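Local coordinates for protein ecdysteroid-phosphate phosphatase (Bombyx mori, PDB 3C7T) that removes phosphate from ecdysteroid phosphates such as ecdysone 22-phosphate to release the active hormones, and also acts as a protein tyrosine phosphatase, at residues 165-178 with 194-206. Sequence-based numbering, arbitrary orientation.
Sequences FFKRGEVAMQAAVN and ITLDQMVGALHRL
Gln-198 and Met-173 each push a side chain into the opposing helix, knobs into holes, where 165-178 and 194-204 cross at -63° with their axes 9.2 Å apart. Traced outward, Gln-198 sets CB against Met-173 SD and CE and CG 4.1 Å from Phe-166 CE1; its amide, 33° from the plane of the Phe-165 ring, puts NE2 3.4 Å from Phe-165 CZ and 3.7 Å from Gly-169 CA, where a side chain would collide with it. A water accepts from Gln-198 NE2 and donates to Phe-166 O, bridging the helices. Met-173, extended beyond CG, lays SD over the backbone of Met-199 and presses CE tightly on Thr-195 CG2, at 3.5 Å. Further along, Gln-174 NE2 donates an almost straight bond (170°) to a lone pair of Ala-202 O, 2.9 Å away, while its CD packs on Leu-206 CD2. A leucine in place of Gln-174 has no amide N-H, so Ala-202 O would probably lose its partner across the contact. Glu-170 OE1, hydrogen-bonded to Tyr-216 OH, makes a long, charge-only salt bridge to Arg-205 NE. Met-173 and Thr-195 also touch Phe-189 on strand 187-191; the two helices thus pack against the central sheet of the histidine phosphatase fold, helix 193-204 starting right after His-192, a probable active-site residue.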
ATOM      1  N   PHE A 165      27.831  13.256  14.210  1.00 28.84           N
ATOM      2  CA  PHE A 165      26.526  12.701  13.864  1.00 27.39           C
ATOM      3  C   PHE A 165      26.064  11.705  14.916  1.00 26.51           C
ATOM      4  O   PHE A 165      24.951  11.833  15.446  1.00 27.14           O
ATOM      5  CB  PHE A 165      26.527  12.074  12.459  1.00 26.79           C
ATOM      6  CG  PHE A 165      25.445  11.052  12.256  1.00 26.11           C
ATOM      7  CD1 PHE A 165      24.108  11.443  12.156  1.00 24.66           C
ATOM      8  CD2 PHE A 165      25.753   9.699  12.172  1.00 25.10           C
ATOM      9  CE1 PHE A 165      23.099  10.494  11.983  1.00 24.30           C
ATOM     10  CE2 PHE A 165      24.720   8.736  11.995  1.00 22.44           C
ATOM     11  CZ  PHE A 165      23.416   9.148  11.914  1.00 22.56           C
ATOM     12  N   PHE A 166      26.910  10.730  15.238  1.00 25.21           N
ATOM     13  CA  PHE A 166      26.512   9.742  16.223  1.00 25.57           C
ATOM     14  C   PHE A 166      26.295  10.318  17.629  1.00 26.40           C
ATOM     15  O   PHE A 166      25.443   9.854  18.384  1.00 25.39           O
ATOM     16  CB  PHE A 166      27.467   8.551  16.227  1.00 25.34           C
ATOM     17  CG  PHE A 166      27.237   7.599  15.086  1.00 24.91           C
ATOM     18  CD1 PHE A 166      26.085   6.833  15.028  1.00 26.20           C
ATOM     19  CD2 PHE A 166      28.182   7.463  14.081  1.00 25.52           C
ATOM     20  CE1 PHE A 166      25.861   5.940  13.961  1.00 25.75           C
ATOM     21  CE2 PHE A 166      27.979   6.574  13.011  1.00 26.75           C
ATOM     22  CZ  PHE A 166      26.815   5.814  12.956  1.00 25.55           C
ATOM     23  N   LYS A 167      27.061  11.349  17.961  1.00 26.43           N
ATOM     24  CA  LYS A 167      26.920  12.016  19.246  1.00 26.75           C
ATOM     25  C   LYS A 167      25.547  12.692  19.377  1.00 27.25           C
ATOM     26  O   LYS A 167      24.896  12.566  20.414  1.00 27.56           O
ATOM     27  CB  LYS A 167      28.069  13.023  19.427  1.00 26.89           C
ATOM     28  CG  LYS A 167      28.083  13.808  20.759  1.00 28.09           C
ATOM     29  CD  LYS A 167      28.105  12.891  21.961  1.00 31.32           C
ATOM     30  CE  LYS A 167      28.355  13.681  23.239  1.00 32.72           C
ATOM     31  NZ  LYS A 167      28.246  12.828  24.438  1.00 33.94           N
ATOM     32  N   ARG A 168      25.147  13.415  18.327  1.00 26.91           N
ATOM     33  CA  ARG A 168      23.821  14.008  18.156  1.00 27.51           C
ATOM     34  C   ARG A 168      22.736  12.994  18.498  1.00 27.06           C
ATOM     35  O   ARG A 168      21.890  13.224  19.361  1.00 26.72           O
ATOM     36  CB  ARG A 168      23.596  14.347  16.672  1.00 28.01           C
ATOM     37  CG  ARG A 168      24.065  15.676  16.187  1.00 29.37           C
ATOM     38  CD  ARG A 168      23.097  16.246  15.175  1.00 27.72           C
ATOM     39  NE  ARG A 168      23.305  15.772  13.808  1.00 28.38           N
ATOM     40  CZ  ARG A 168      22.459  14.993  13.128  1.00 29.04           C
ATOM     41  NH1 ARG A 168      21.335  14.555  13.685  1.00 27.56           N
ATOM     42  NH2 ARG A 168      22.740  14.652  11.881  1.00 25.86           N
ATOM     43  N   GLY A 169      22.750  11.876  17.773  1.00 26.46           N
ATOM     44  CA  GLY A 169      21.702  10.859  17.905  1.00 25.39           C
ATOM     45  C   GLY A 169      21.625  10.274  19.302  1.00 25.99           C
ATOM     46  O   GLY A 169      20.532  10.087  19.860  1.00 24.06           O
ATOM     47  N   GLU A 170      22.799   9.971  19.853  1.00 25.81           N
ATOM     48  CA  GLU A 170      22.919   9.385  21.177  1.00 27.08           C
ATOM     49  C   GLU A 170      22.440  10.351  22.262  1.00 26.40           C
ATOM     50  O   GLU A 170      21.726   9.944  23.169  1.00 27.14           O
ATOM     51  CB  GLU A 170      24.371   8.971  21.424  1.00 27.56           C
ATOM     52  CG  GLU A 170      24.618   8.293  22.777  1.00 29.13           C
ATOM     53  CD  GLU A 170      26.087   7.997  22.982  1.00 33.19           C
ATOM     54  OE1 GLU A 170      26.612   7.113  22.283  1.00 33.70           O
ATOM     55  OE2 GLU A 170      26.714   8.652  23.841  1.00 34.49           O
ATOM     56  N   VAL A 171      22.824  11.624  22.161  1.00 26.25           N
ATOM     57  CA  VAL A 171      22.364  12.653  23.112  1.00 25.95           C
ATOM     58  C   VAL A 171      20.839  12.690  23.141  1.00 25.92           C
ATOM     59  O   VAL A 171      20.243  12.621  24.217  1.00 25.49           O
ATOM     60  CB  VAL A 171      22.969  14.059  22.796  1.00 26.16           C
ATOM     61  CG1 VAL A 171      22.197  15.187  23.466  1.00 26.26           C
ATOM     62  CG2 VAL A 171      24.411  14.113  23.225  1.00 25.44           C
ATOM     63  N   ALA A 172      20.214  12.751  21.959  1.00 25.24           N
ATOM     64  CA  ALA A 172      18.755  12.853  21.871  1.00 25.11           C
ATOM     65  C   ALA A 172      18.073  11.585  22.381  1.00 25.09           C
ATOM     66  O   ALA A 172      17.122  11.663  23.152  1.00 25.52           O
ATOM     67  CB  ALA A 172      18.316  13.173  20.439  1.00 25.15           C
ATOM     68  N   MET A 173      18.574  10.422  21.972  1.00 24.95           N
ATOM     69  CA  MET A 173      17.943   9.151  22.325  1.00 25.44           C
ATOM     70  C   MET A 173      18.108   8.797  23.795  1.00 25.27           C
ATOM     71  O   MET A 173      17.172   8.298  24.422  1.00 25.07           O
ATOM     72  CB  MET A 173      18.473   8.026  21.456  1.00 25.87           C
ATOM     73  CG  MET A 173      17.933   8.067  20.028  1.00 26.69           C
ATOM     74  SD  MET A 173      18.636   6.745  19.015  1.00 27.34           S
ATOM     75  CE  MET A 173      17.581   6.819  17.553  1.00 25.12           C
ATOM     76  N   GLN A 174      19.287   9.060  24.351  1.00 25.64           N
ATOM     77  CA  GLN A 174      19.480   8.834  25.794  1.00 26.56           C
ATOM     78  C   GLN A 174      18.687   9.823  26.632  1.00 27.06           C
ATOM     79  O   GLN A 174      18.075   9.445  27.633  1.00 27.33           O
ATOM     80  CB  GLN A 174      20.955   8.874  26.156  1.00 26.97           C
ATOM     81  CG  GLN A 174      21.779   7.771  25.485  1.00 27.21           C
ATOM     82  CD  GLN A 174      23.196   7.694  26.034  1.00 28.12           C
ATOM     83  OE1 GLN A 174      23.721   8.676  26.577  1.00 29.94           O
ATOM     84  NE2 GLN A 174      23.820   6.530  25.900  1.00 26.32           N
ATOM     85  N   ALA A 175      18.691  11.090  26.228  1.00 27.58           N
ATOM     86  CA  ALA A 175      17.868  12.084  26.912  1.00 27.61           C
ATOM     87  C   ALA A 175      16.396  11.660  26.943  1.00 27.76           C
ATOM     88  O   ALA A 175      15.775  11.683  28.004  1.00 27.30           O
ATOM     89  CB  ALA A 175      18.037  13.461  26.300  1.00 27.98           C
ATOM     90  N   ALA A 176      15.857  11.241  25.794  1.00 27.57           N
ATOM     91  CA  ALA A 176      14.461  10.802  25.700  1.00 27.82           C
ATOM     92  C   ALA A 176      14.167   9.632  26.619  1.00 27.95           C
ATOM     93  O   ALA A 176      13.119   9.607  27.261  1.00 28.51           O
ATOM     94  CB  ALA A 176      14.087  10.434  24.243  1.00 27.97           C
ATOM     95  N   VAL A 177      15.084   8.665  26.673  1.00 27.85           N
ATOM     96  CA  VAL A 177      14.899   7.462  27.486  1.00 28.47           C
ATOM     97  C   VAL A 177      15.053   7.779  28.995  1.00 28.84           C
ATOM     98  O   VAL A 177      14.277   7.291  29.839  1.00 29.09           O
ATOM     99  CB  VAL A 177      15.870   6.345  27.045  1.00 28.59           C
ATOM    100  CG1 VAL A 177      15.919   5.225  28.065  1.00 29.69           C
ATOM    101  CG2 VAL A 177      15.452   5.784  25.688  1.00 28.25           C
ATOM    102  N   ASN A 178      16.045   8.606  29.320  1.00 29.15           N
ATOM    103  CA  ASN A 178      16.213   9.081  30.706  1.00 29.32           C
ATOM    104  C   ASN A 178      15.044   9.919  31.221  1.00 30.05           C
ATOM    105  O   ASN A 178      14.556   9.675  32.335  1.00 28.99           O
ATOM    106  CB  ASN A 178      17.538   9.819  30.872  1.00 29.54           C
ATOM    107  CG  ASN A 178      18.731   8.878  30.856  1.00 30.59           C
ATOM    108  OD1 ASN A 178      18.644   7.737  31.308  1.00 32.36           O
ATOM    109  ND2 ASN A 178      19.852   9.357  30.344  1.00 32.50           N
ATOM    110  N   ILE A 194      19.354   4.292   9.526  1.00 22.92           N
ATOM    111  CA  ILE A 194      20.407   4.268  10.551  1.00 23.30           C
ATOM    112  C   ILE A 194      19.856   4.375  11.997  1.00 22.66           C
ATOM    113  O   ILE A 194      20.526   3.981  12.976  1.00 23.36           O
ATOM    114  CB  ILE A 194      21.445   5.391  10.232  1.00 23.37           C
ATOM    115  CG1 ILE A 194      22.736   5.262  11.055  1.00 26.05           C
ATOM    116  CG2 ILE A 194      20.819   6.788  10.380  1.00 23.34           C
ATOM    117  CD1 ILE A 194      23.430   3.936  10.916  1.00 28.25           C
ATOM    118  N   THR A 195      18.630   4.886  12.131  1.00 22.40           N
ATOM    119  CA  THR A 195      17.996   5.123  13.431  1.00 21.97           C
ATOM    120  C   THR A 195      17.902   3.859  14.285  1.00 22.67           C
ATOM    121  O   THR A 195      18.070   3.908  15.527  1.00 21.49           O
ATOM    122  CB  THR A 195      16.603   5.760  13.257  1.00 22.67           C
ATOM    123  OG1 THR A 195      16.762   7.003  12.577  1.00 21.48           O
ATOM    124  CG2 THR A 195      15.897   6.008  14.633  1.00 22.33           C
ATOM    125  N   LEU A 196      17.649   2.725  13.618  1.00 22.26           N
ATOM    126  CA  LEU A 196      17.537   1.447  14.310  1.00 23.46           C
ATOM    127  C   LEU A 196      18.855   1.075  14.991  1.00 24.10           C
ATOM    128  O   LEU A 196      18.864   0.778  16.193  1.00 24.67           O
ATOM    129  CB  LEU A 196      17.055   0.333  13.368  1.00 22.71           C
ATOM    130  CG  LEU A 196      15.538   0.297  13.095  1.00 23.85           C
ATOM    131  CD1 LEU A 196      15.018   1.533  12.339  1.00 24.71           C
ATOM    132  CD2 LEU A 196      15.189  -0.978  12.310  1.00 21.59           C
ATOM    133  N   ASP A 197      19.962   1.118  14.244  1.00 24.87           N
ATOM    134  CA  ASP A 197      21.303   0.917  14.835  1.00 26.45           C
ATOM    135  C   ASP A 197      21.695   2.001  15.860  1.00 25.64           C
ATOM    136  O   ASP A 197      22.372   1.704  16.854  1.00 26.21           O
ATOM    137  CB  ASP A 197      22.379   0.814  13.753  1.00 27.39           C
ATOM    138  CG  ASP A 197      22.529  -0.602  13.207  1.00 31.98           C
ATOM    139  OD1 ASP A 197      21.812  -1.517  13.671  1.00 36.26           O
ATOM    140  OD2 ASP A 197      23.392  -0.803  12.317  1.00 38.46           O
ATOM    141  N   GLN A 198      21.260   3.242  15.643  1.00 25.11           N
ATOM    142  CA  GLN A 198      21.494   4.309  16.643  1.00 25.20           C
ATOM    143  C   GLN A 198      20.803   4.026  17.983  1.00 25.18           C
ATOM    144  O   GLN A 198      21.370   4.252  19.088  1.00 23.66           O
ATOM    145  CB  GLN A 198      21.042   5.664  16.116  1.00 24.91           C
ATOM    146  CG  GLN A 198      21.930   6.228  15.040  1.00 25.67           C
ATOM    147  CD  GLN A 198      21.421   7.550  14.567  1.00 27.33           C
ATOM    148  OE1 GLN A 198      20.443   7.622  13.817  1.00 26.39           O
ATOM    149  NE2 GLN A 198      22.061   8.617  15.017  1.00 25.61           N
ATOM    150  N   MET A 199      19.579   3.516  17.907  1.00 24.97           N
ATOM    151  CA  MET A 199      18.827   3.197  19.120  1.00 25.83           C
ATOM    152  C   MET A 199      19.491   2.089  19.918  1.00 26.42           C
ATOM    153  O   MET A 199      19.620   2.204  21.148  1.00 26.72           O
ATOM    154  CB  MET A 199      17.382   2.797  18.805  1.00 26.11           C
ATOM    155  CG  MET A 199      16.667   2.228  20.014  1.00 28.02           C
ATOM    156  SD  MET A 199      15.122   1.370  19.686  1.00 32.92           S
ATOM    157  CE  MET A 199      15.658  -0.069  18.754  1.00 32.21           C
ATOM    158  N   VAL A 200      19.893   1.026  19.231  1.00 26.42           N
ATOM    159  CA  VAL A 200      20.578  -0.101  19.863  1.00 27.09           C
ATOM    160  C   VAL A 200      21.868   0.392  20.525  1.00 27.06           C
ATOM    161  O   VAL A 200      22.112   0.120  21.701  1.00 28.02           O
ATOM    162  CB  VAL A 200      20.907  -1.228  18.855  1.00 27.84           C
ATOM    163  CG1 VAL A 200      21.788  -2.314  19.511  1.00 27.35           C
ATOM    164  CG2 VAL A 200      19.626  -1.828  18.270  1.00 27.88           C
ATOM    165  N   GLY A 201      22.692   1.119  19.773  1.00 26.84           N
ATOM    166  CA  GLY A 201      23.924   1.693  20.333  1.00 27.16           C
ATOM    167  C   GLY A 201      23.735   2.636  21.510  1.00 27.08           C
ATOM    168  O   GLY A 201      24.543   2.629  22.441  1.00 27.23           O
ATOM    169  N   ALA A 202      22.684   3.461  21.473  1.00 26.92           N
ATOM    170  CA  ALA A 202      22.429   4.444  22.540  1.00 27.74           C
ATOM    171  C   ALA A 202      21.945   3.780  23.815  1.00 27.98           C
ATOM    172  O   ALA A 202      22.316   4.201  24.904  1.00 28.07           O
ATOM    173  CB  ALA A 202      21.421   5.493  22.093  1.00 27.99           C
ATOM    174  N   LEU A 203      21.129   2.738  23.668  1.00 28.09           N
ATOM    175  CA  LEU A 203      20.548   2.044  24.823  1.00 29.15           C
ATOM    176  C   LEU A 203      21.490   1.028  25.465  1.00 29.78           C
ATOM    177  O   LEU A 203      21.498   0.874  26.692  1.00 29.59           O
ATOM    178  CB  LEU A 203      19.181   1.436  24.483  1.00 28.34           C
ATOM    179  CG  LEU A 203      18.022   2.444  24.579  1.00 29.60           C
ATOM    180  CD1 LEU A 203      18.126   3.543  23.535  1.00 29.84           C
ATOM    181  CD2 LEU A 203      16.683   1.746  24.454  1.00 28.71           C
ATOM    182  N   HIS A 204      22.302   0.363  24.648  1.00 30.53           N
ATOM    183  CA  HIS A 204      23.390  -0.457  25.179  1.00 32.26           C
ATOM    184  C   HIS A 204      24.406   0.386  25.964  1.00 33.01           C
ATOM    185  O   HIS A 204      24.930  -0.063  26.993  1.00 33.17           O
ATOM    186  CB  HIS A 204      24.067  -1.274  24.073  1.00 32.25           C
ATOM    187  CG  HIS A 204      23.299  -2.505  23.689  1.00 32.69           C
ATOM    188  ND1 HIS A 204      23.535  -3.200  22.522  1.00 33.77           N
ATOM    189  CD2 HIS A 204      22.280  -3.145  24.308  1.00 33.27           C
ATOM    190  CE1 HIS A 204      22.711  -4.231  22.452  1.00 34.65           C
ATOM    191  NE2 HIS A 204      21.932  -4.213  23.518  1.00 35.71           N
ATOM    192  N   ARG A 205      24.647   1.614  25.506  1.00 33.22           N
ATOM    193  CA  ARG A 205      25.530   2.537  26.226  1.00 35.05           C
ATOM    194  C   ARG A 205      24.934   3.056  27.543  1.00 36.07           C
ATOM    195  O   ARG A 205      25.660   3.616  28.377  1.00 36.35           O
ATOM    196  CB  ARG A 205      25.984   3.683  25.316  1.00 34.47           C
ATOM    197  CG  ARG A 205      27.129   3.267  24.408  1.00 34.41           C
ATOM    198  CD  ARG A 205      27.384   4.256  23.298  1.00 33.24           C
ATOM    199  NE  ARG A 205      28.409   3.787  22.351  1.00 33.87           N
ATOM    200  CZ  ARG A 205      28.235   2.825  21.446  1.00 34.09           C
ATOM    201  NH1 ARG A 205      27.070   2.184  21.347  1.00 33.94           N
ATOM    202  NH2 ARG A 205      29.234   2.493  20.645  1.00 33.95           N
ATOM    203  N   LEU A 206      23.628   2.872  27.735  1.00 37.35           N
ATOM    204  CA  LEU A 206      22.981   3.210  29.004  1.00 39.14           C
ATOM    205  C   LEU A 206      23.127   2.090  30.032  1.00 40.86           C
ATOM    206  O   LEU A 206      22.854   2.288  31.219  1.00 40.92           O
ATOM    207  CB  LEU A 206      21.506   3.583  28.810  1.00 38.89           C
ATOM    208  CG  LEU A 206      21.201   4.925  28.135  1.00 38.31           C
ATOM    209  CD1 LEU A 206      19.711   5.065  27.850  1.00 38.93           C
ATOM    210  CD2 LEU A 206      21.687   6.097  28.970  1.00 37.60           C
TER
HETATM  211  O   HOH W   1      23.720   8.122  17.151  1.00 31.36           O